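Local coordinates for intradiol ring-cleavage dioxygenase (Streptomyces sp. SirexAA-E, PDB 4ILT), which probably uses a ferric iron centre and dioxygen to cleave catechol-type aromatic rings between their two hydroxyl-bearing carbons, as in other intradiol dioxygenases, at residues A[48-53]-A[104-109]; A[114-119]-A[126-131]. All coordinates share one frame; numbering follows the deposited sequence.

Contact 1 (A[48-53]-A[104-109]); sequences TGVLLD and QAPGRP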
ATOM      1  N   THR A  48      -8.922  10.524  10.690  1.00 31.77           N
ATOM      2  CA  THR A  48      -7.732  10.611  11.511  1.00 30.91           C
ATOM      3  C   THR A  48      -7.520   9.318  12.320  1.00 35.71           C
ATOM      4  O   THR A  48      -8.485   8.595  12.610  1.00 28.67           O
ATOM      5  CB  THR A  48      -7.822  11.840  12.432  1.00 36.72           C
ATOM      6  OG1 THR A  48      -6.584  12.016  13.124  1.00 46.43           O
ATOM      7  CG2 THR A  48      -8.965  11.692  13.440  1.00 31.64           C
ATOM      8  N   GLY A  49      -6.256   9.001  12.626  1.00 36.50           N
ATOM      9  CA  GLY A  49      -5.909   7.852  13.457  1.00 28.33           C
ATOM     10  C   GLY A  49      -6.285   6.497  12.869  1.00 33.95           C
ATOM     11  O   GLY A  49      -6.480   5.528  13.620  1.00 27.94           O
ATOM     12  N   VAL A  50      -6.408   6.431  11.538  1.00 32.91           N
ATOM     13  CA  VAL A  50      -6.699   5.170  10.846  1.00 32.49           C
ATOM     14  C   VAL A  50      -5.423   4.344  10.631  1.00 31.68           C
ATOM     15  O   VAL A  50      -4.452   4.823  10.046  1.00 28.00           O
ATOM     16  CB  VAL A  50      -7.359   5.417   9.469  1.00 32.16           C
ATOM     17  CG1 VAL A  50      -7.702   4.090   8.807  1.00 33.21           C
ATOM     18  CG2 VAL A  50      -8.614   6.258   9.617  1.00 29.50           C
ATOM     19  N   LEU A  51      -5.450   3.084  11.048  1.00 29.67           N
ATOM     20  CA  LEU A  51      -4.290   2.226  10.893  1.00 30.22           C
ATOM     21  C   LEU A  51      -4.096   1.775   9.460  1.00 28.04           C
ATOM     22  O   LEU A  51      -5.036   1.356   8.785  1.00 27.74           O
ATOM     23  CB  LEU A  51      -4.388   1.020  11.807  1.00 30.94           C
ATOM     24  CG  LEU A  51      -3.318  -0.056  11.631  1.00 32.30           C
ATOM     25  CD1 LEU A  51      -1.968   0.490  12.049  1.00 27.06           C
ATOM     26  CD2 LEU A  51      -3.694  -1.277  12.482  1.00 34.83           C
ATOM     27  N   LEU A  52      -2.866   1.923   8.999  1.00 24.51           N
ATOM     28  CA  LEU A  52      -2.468   1.506   7.667  1.00 28.85           C
ATOM     29  C   LEU A  52      -1.222   0.650   7.777  1.00 27.26           C
ATOM     30  O   LEU A  52      -0.141   1.125   8.135  1.00 24.67           O
ATOM     31  CB  LEU A  52      -2.182   2.730   6.765  1.00 23.99           C
ATOM     32  CG  LEU A  52      -3.346   3.606   6.281  1.00 27.09           C
ATOM     33  CD1 LEU A  52      -2.841   4.776   5.476  1.00 27.93           C
ATOM     34  CD2 LEU A  52      -4.342   2.798   5.425  1.00 23.49           C
ATOM     35  N   ASP A  53      -1.387  -0.627   7.481  1.00 25.98           N
ATOM     36  CA  ASP A  53      -0.298  -1.570   7.638  1.00 27.64           C
ATOM     37  C   ASP A  53       0.076  -2.074   6.235  1.00 26.70           C
ATOM     38  O   ASP A  53      -0.736  -2.718   5.561  1.00 27.24           O
ATOM     39  CB  ASP A  53      -0.762  -2.722   8.524  1.00 25.32           C
ATOM     40  CG  ASP A  53       0.372  -3.581   9.016  1.00 28.42           C
ATOM     41  OD1 ASP A  53       1.556  -3.274   8.686  1.00 25.71           O
ATOM     42  OD2 ASP A  53       0.060  -4.586   9.717  1.00 33.61           O
ATOM     43  N   GLN A 104      -7.554   0.064   8.898  1.00 33.10           N
ATOM     44  CA  GLN A 104      -8.492  -0.136   9.986  1.00 32.44           C
ATOM     45  C   GLN A 104      -8.806   1.202  10.625  1.00 28.12           C
ATOM     46  O   GLN A 104      -7.926   1.857  11.183  1.00 30.80           O
ATOM     47  CB  GLN A 104      -7.925  -1.112  11.029  1.00 29.26           C
ATOM     48  CG  GLN A 104      -8.887  -1.357  12.190  1.00 32.65           C
ATOM     49  CD  GLN A 104      -8.409  -2.424  13.162  1.00 35.06           C
ATOM     50  OE1 GLN A 104      -7.213  -2.592  13.391  1.00 35.99           O
ATOM     51  NE2 GLN A 104      -9.355  -3.169  13.724  1.00 37.70           N
ATOM     52  N   ALA A 105     -10.056   1.619  10.494  1.00 28.82           N
ATOM     53  CA  ALA A 105     -10.527   2.834  11.137  1.00 31.93           C
ATOM     54  C   ALA A 105     -10.668   2.508  12.595  1.00 32.02           C
ATOM     55  O   ALA A 105     -10.884   1.347  12.934  1.00 34.29           O
ATOM     56  CB  ALA A 105     -11.872   3.245  10.574  1.00 35.71           C
ATOM     57  N   PRO A 106     -10.531   3.518  13.467  1.00 31.29           N
ATOM     58  CA  PRO A 106     -10.668   3.282  14.909  1.00 37.47           C
ATOM     59  C   PRO A 106     -11.962   2.535  15.269  1.00 39.77           C
ATOM     60  O   PRO A 106     -13.068   3.048  15.016  1.00 39.09           O
ATOM     61  CB  PRO A 106     -10.671   4.703  15.491  1.00 34.99           C
ATOM     62  CG  PRO A 106      -9.797   5.474  14.549  1.00 32.24           C
ATOM     63  CD  PRO A 106     -10.093   4.896  13.173  1.00 31.90           C
ATOM     64  N   GLY A 107     -11.795   1.321  15.811  1.00 33.73           N
ATOM     65  CA  GLY A 107     -12.883   0.483  16.303  1.00 33.00           C
ATOM     66  C   GLY A 107     -13.750  -0.238  15.283  1.00 38.61           C
ATOM     67  O   GLY A 107     -14.776  -0.827  15.621  1.00 38.97           O
ATOM     68  N   ARG A 108     -13.305  -0.246  14.036  1.00 40.89           N
ATOM     69  CA  ARG A 108     -14.052  -0.882  12.964  1.00 38.40           C
ATOM     70  C   ARG A 108     -13.259  -2.074  12.446  1.00 37.72           C
ATOM     71  O   ARG A 108     -12.074  -2.217  12.783  1.00 37.31           O
ATOM     72  CB  ARG A 108     -14.341   0.141  11.856  1.00 38.24           C
ATOM     73  CG  ARG A 108     -15.244   1.303  12.334  1.00 39.11           C
ATOM     74  CD  ARG A 108     -16.641   0.784  12.610  1.00 42.59           C
ATOM     75  NE  ARG A 108     -17.315   0.430  11.363  1.00 55.55           N
ATOM     76  CZ  ARG A 108     -18.202  -0.558  11.252  1.00 57.25           C
ATOM     77  NH1 ARG A 108     -18.511  -1.296  12.318  1.00 47.45           N
ATOM     78  NH2 ARG A 108     -18.761  -0.822  10.075  1.00 53.21           N
ATOM     79  N   PRO A 109     -13.905  -2.962  11.667  1.00 31.75           N
ATOM     80  CA  PRO A 109     -13.098  -4.118  11.264  1.00 32.51           C
ATOM     81  C   PRO A 109     -12.009  -3.813  10.214  1.00 36.39           C
ATOM     82  O   PRO A 109     -11.994  -2.729   9.608  1.00 38.30           O
ATOM     83  CB  PRO A 109     -14.151  -5.132  10.774  1.00 31.24           C
ATOM     84  CG  PRO A 109     -15.370  -4.348  10.506  1.00 31.73           C
ATOM     85  CD  PRO A 109     -15.345  -3.192  11.455  1.00 33.98           C
TER
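An antiparallel strand pairing joins L51 to Q104, where strand 51-55 begins and strand 98-104 ends. It sits at one end of the two inner strands of the four-stranded antiparallel sheet. The two residues form a hydrogen-bonded pair. L51 N donates to Q104 O, and Q104 N donates back to L51 O, each at 2.8 Å. Both side chains leave the same face of the sheet. The contact between them is light: L51 CD2 lies 3.9 Å from Q104 OE1. The Q104 chain is extended, with CG anti to the backbone N (chi1 -180°), and its amide reaches back to its own loop. There Q104 NE2 donates to R108 O at 3.0 Å, almost in line with the C=O and in the amide plane. This bond spans the type II turn A105-R108, which R108 N closes on A105 O. An alanine in place of Q104 would probably leave R108 O without this donor and the turn held less firmly. On the loop side, V50 CG1 rests against Q104 O at 3.3 Å. P106 turns its CG to G49 O at 3.4 Å, and its CD meets V50 CG2. Beyond the pair, the backbone of L52 bonds to Q74 of strand 71-75. Strand 51-55 thus lies between 71-75 and 98-104, an inner position in one sheet of the beta-sandwich fold typical of intradiol dioxygenases.

Contact 2 (A[114-119]-A[126-131]); sequences QLYFPG and DALFDP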
ATOM      1  N   GLN A 114      -5.213  -4.433  -1.810  1.00 26.92           N
ATOM      2  CA  GLN A 114      -3.957  -4.367  -2.544  1.00 25.30           C
ATOM      3  C   GLN A 114      -3.967  -3.161  -3.466  1.00 26.03           C
ATOM      4  O   GLN A 114      -5.025  -2.802  -3.978  1.00 28.51           O
ATOM      5  CB  GLN A 114      -3.743  -5.652  -3.356  1.00 20.68           C
ATOM      6  CG  GLN A 114      -3.928  -6.930  -2.558  1.00 25.52           C
ATOM      7  CD  GLN A 114      -3.417  -8.154  -3.290  1.00 34.72           C
ATOM      8  OE1 GLN A 114      -2.752  -8.029  -4.321  1.00 30.25           O
ATOM      9  NE2 GLN A 114      -3.699  -9.348  -2.748  1.00 33.46           N
ATOM     10  N   LEU A 115      -2.801  -2.533  -3.662  1.00 23.29           N
ATOM     11  CA  LEU A 115      -2.652  -1.430  -4.620  1.00 22.53           C
ATOM     12  C   LEU A 115      -1.788  -1.829  -5.807  1.00 25.43           C
ATOM     13  O   LEU A 115      -0.737  -2.461  -5.653  1.00 24.92           O
ATOM     14  CB  LEU A 115      -2.091  -0.163  -3.972  1.00 18.01           C
ATOM     15  CG  LEU A 115      -2.851   0.227  -2.712  1.00 23.90           C
ATOM     16  CD1 LEU A 115      -2.248   1.421  -2.014  1.00 22.40           C
ATOM     17  CD2 LEU A 115      -4.323   0.461  -3.031  1.00 26.33           C
ATOM     18  N   TYR A 116      -2.279  -1.470  -6.993  1.00 28.68           N
ATOM     19  CA  TYR A 116      -1.680  -1.836  -8.278  1.00 27.82           C
ATOM     20  C   TYR A 116      -1.046  -0.607  -8.967  1.00 27.95           C
ATOM     21  O   TYR A 116      -1.342   0.541  -8.599  1.00 25.62           O
ATOM     22  CB  TYR A 116      -2.730  -2.538  -9.176  1.00 23.36           C
ATOM     23  CG  TYR A 116      -3.283  -3.812  -8.541  1.00 24.55           C
ATOM     24  CD1 TYR A 116      -2.620  -5.026  -8.685  1.00 24.30           C
ATOM     25  CD2 TYR A 116      -4.444  -3.794  -7.781  1.00 26.08           C
ATOM     26  CE1 TYR A 116      -3.095  -6.179  -8.106  1.00 25.64           C
ATOM     27  CE2 TYR A 116      -4.937  -4.951  -7.194  1.00 27.99           C
ATOM     28  CZ  TYR A 116      -4.254  -6.142  -7.357  1.00 28.98           C
ATOM     29  OH  TYR A 116      -4.726  -7.307  -6.781  1.00 27.85           O
ATOM     30  N   PHE A 117      -0.187  -0.870  -9.954  1.00 26.23           N
ATOM     31  CA  PHE A 117       0.538   0.161 -10.696  1.00 27.98           C
ATOM     32  C   PHE A 117       0.047   0.285 -12.150  1.00 27.07           C
ATOM     33  O   PHE A 117      -0.260  -0.715 -12.794  1.00 31.47           O
ATOM     34  CB  PHE A 117       2.020  -0.193 -10.743  1.00 24.50           C
ATOM     35  CG  PHE A 117       2.701  -0.215  -9.413  1.00 25.73           C
ATOM     36  CD1 PHE A 117       3.520   0.846  -9.017  1.00 30.34           C
ATOM     37  CD2 PHE A 117       2.598  -1.320  -8.587  1.00 27.00           C
ATOM     38  CE1 PHE A 117       4.185   0.819  -7.799  1.00 22.41           C
ATOM     39  CE2 PHE A 117       3.272  -1.359  -7.365  1.00 26.33           C
ATOM     40  CZ  PHE A 117       4.063  -0.283  -6.978  1.00 23.62           C
ATOM     41  N   PRO A 118       0.011   1.506 -12.698  1.00 28.99           N
ATOM     42  CA  PRO A 118      -0.476   1.690 -14.080  1.00 29.11           C
ATOM     43  C   PRO A 118       0.473   1.100 -15.122  1.00 30.72           C
ATOM     44  O   PRO A 118       1.681   1.135 -14.927  1.00 35.29           O
ATOM     45  CB  PRO A 118      -0.504   3.209 -14.249  1.00 28.36           C
ATOM     46  CG  PRO A 118      -0.191   3.795 -12.904  1.00 29.92           C
ATOM     47  CD  PRO A 118       0.488   2.758 -12.096  1.00 29.00           C
ATOM     48  N   GLY A 119      -0.068   0.539 -16.198  1.00 33.03           N
ATOM     49  CA  GLY A 119       0.735   0.111 -17.340  1.00 29.47           C
ATOM     50  C   GLY A 119       1.640  -1.095 -17.158  1.00 32.38           C
ATOM     51  O   GLY A 119       2.531  -1.334 -17.969  1.00 39.73           O
ATOM     52  N   ASP A 126      -3.524 -10.836 -14.533  1.00 34.93           N
ATOM     53  CA  ASP A 126      -3.764 -11.093 -13.105  1.00 32.01           C
ATOM     54  C   ASP A 126      -5.235 -10.836 -12.781  1.00 31.89           C
ATOM     55  O   ASP A 126      -5.793  -9.782 -13.098  1.00 33.93           O
ATOM     56  CB  ASP A 126      -2.834 -10.250 -12.211  1.00 33.96           C
ATOM     57  CG  ASP A 126      -2.926 -10.629 -10.711  1.00 32.73           C
ATOM     58  OD1 ASP A 126      -3.939 -11.223 -10.274  1.00 33.55           O
ATOM     59  OD2 ASP A 126      -1.971 -10.345  -9.961  1.00 29.45           O
ATOM     60  N   ALA A 127      -5.867 -11.831 -12.174  1.00 31.07           N
ATOM     61  CA  ALA A 127      -7.294 -11.773 -11.942  1.00 32.79           C
ATOM     62  C   ALA A 127      -7.615 -10.843 -10.794  1.00 30.06           C
ATOM     63  O   ALA A 127      -8.720 -10.308 -10.737  1.00 36.35           O
ATOM     64  CB  ALA A 127      -7.847 -13.164 -11.676  1.00 36.99           C
ATOM     65  N   LEU A 128      -6.653 -10.650  -9.888  1.00 26.49           N
ATOM     66  CA  LEU A 128      -6.846  -9.765  -8.735  1.00 29.44           C
ATOM     67  C   LEU A 128      -6.770  -8.279  -9.097  1.00 28.87           C
ATOM     68  O   LEU A 128      -7.194  -7.424  -8.316  1.00 24.65           O
ATOM     69  CB  LEU A 128      -5.824 -10.045  -7.633  1.00 27.68           C
ATOM     70  CG  LEU A 128      -5.947 -11.266  -6.730  1.00 32.74           C
ATOM     71  CD1 LEU A 128      -4.859 -11.181  -5.672  1.00 29.18           C
ATOM     72  CD2 LEU A 128      -7.305 -11.320  -6.087  1.00 28.36           C
ATOM     73  N   PHE A 129      -6.208  -7.972 -10.264  1.00 29.72           N
ATOM     74  CA  PHE A 129      -6.111  -6.588 -10.702  1.00 28.04           C
ATOM     75  C   PHE A 129      -7.502  -5.983 -10.845  1.00 28.65           C
ATOM     76  O   PHE A 129      -8.403  -6.578 -11.453  1.00 22.17           O
ATOM     77  CB  PHE A 129      -5.340  -6.437 -12.003  1.00 25.41           C
ATOM     78  CG  PHE A 129      -5.362  -5.032 -12.546  1.00 32.60           C
ATOM     79  CD1 PHE A 129      -4.454  -4.087 -12.089  1.00 33.14           C
ATOM     80  CD2 PHE A 129      -6.310  -4.641 -13.488  1.00 32.57           C
ATOM     81  CE1 PHE A 129      -4.468  -2.795 -12.585  1.00 34.14           C
ATOM     82  CE2 PHE A 129      -6.338  -3.351 -13.972  1.00 29.15           C
ATOM     83  CZ  PHE A 129      -5.414  -2.429 -13.525  1.00 29.28           C
ATOM     84  N   ASP A 130      -7.642  -4.792 -10.276  1.00 28.47           N
ATOM     85  CA  ASP A 130      -8.892  -4.052 -10.208  1.00 27.14           C
ATOM     86  C   ASP A 130      -8.585  -2.569 -10.390  1.00 30.38           C
ATOM     87  O   ASP A 130      -7.783  -2.011  -9.637  1.00 28.69           O
ATOM     88  CB  ASP A 130      -9.518  -4.278  -8.839  1.00 26.26           C
ATOM     89  CG  ASP A 130     -10.886  -3.654  -8.710  1.00 31.22           C
ATOM     90  OD1 ASP A 130     -11.161  -2.660  -9.434  1.00 27.04           O
ATOM     91  OD2 ASP A 130     -11.673  -4.147  -7.858  1.00 32.79           O
ATOM     92  N   PRO A 131      -9.228  -1.918 -11.369  1.00 25.63           N
ATOM     93  CA  PRO A 131      -8.990  -0.477 -11.576  1.00 28.02           C
ATOM     94  C   PRO A 131      -9.214   0.392 -10.321  1.00 30.00           C
ATOM     95  O   PRO A 131      -8.478   1.355 -10.107  1.00 30.91           O
ATOM     96  CB  PRO A 131      -9.997  -0.113 -12.684  1.00 26.86           C
ATOM     97  CG  PRO A 131     -10.123  -1.376 -13.473  1.00 22.29           C
ATOM     98  CD  PRO A 131     -10.041  -2.508 -12.447  1.00 24.56           C
TER
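Y116, on strand 111-116, packs its ring under the backbone and side chain of F129 in the loop that follows. This is the tight part. F129 CA stands over one face of the Y116 ring, 4.0 Å from its centroid, as a CH-pi contact. The F129 ring turns its edge to the Y116 face in an offset edge-to-face pair, with planes at 72°. F129 CG is anti to the backbone N (chi1 174°), which swings CD1 to within 3.7 Å of Y116 CB. At the far end of the tyrosine, Y116 OH lies 2.9 Å from L128 O. Q7 bonds to both oxygens: its OE1 to Y116 OH, its NE2 to L128 O. An Asx turn shapes the loop here, with L128 N donating to D126 OD1 at 2.8 Å. The other D126 oxygen, OD2, forms a salt bridge with R95. Packing is looser at the end of the L128 side chain, where L128 CD1 meets Q114 NE2 at 3.6 Å in a plain van der Waals contact. Q114 NE2 bonds to M8 O and Q114 OE1 accepts from R95 NH2; the Q114 side chain lies about 5 Å from the ferric ion. Toward solvent, A127 is exposed and turns away from the strand.

Both contacts reach the same antiparallel sheet and involve the run from strand 98-104 to strand 111-116 and beyond. The centres of contact 1 and contact 2 are about 23 Å apart, and the two do not touch. Contact 1 joins the ends of two inner strands, and main-chain bonds carry it. Contact 2 fastens a loop over an edge strand, 111-116, and aromatic side chains do most of the work. Each is partly buried. Contact 1 has buried V50 and A105 but exposed T48 and P106; contact 2 has buried Q114 and Y116 and no exposed touching residue. Contact 2 also borders H98 and H100 of the iron site, whereas contact 1 is plain structural packing.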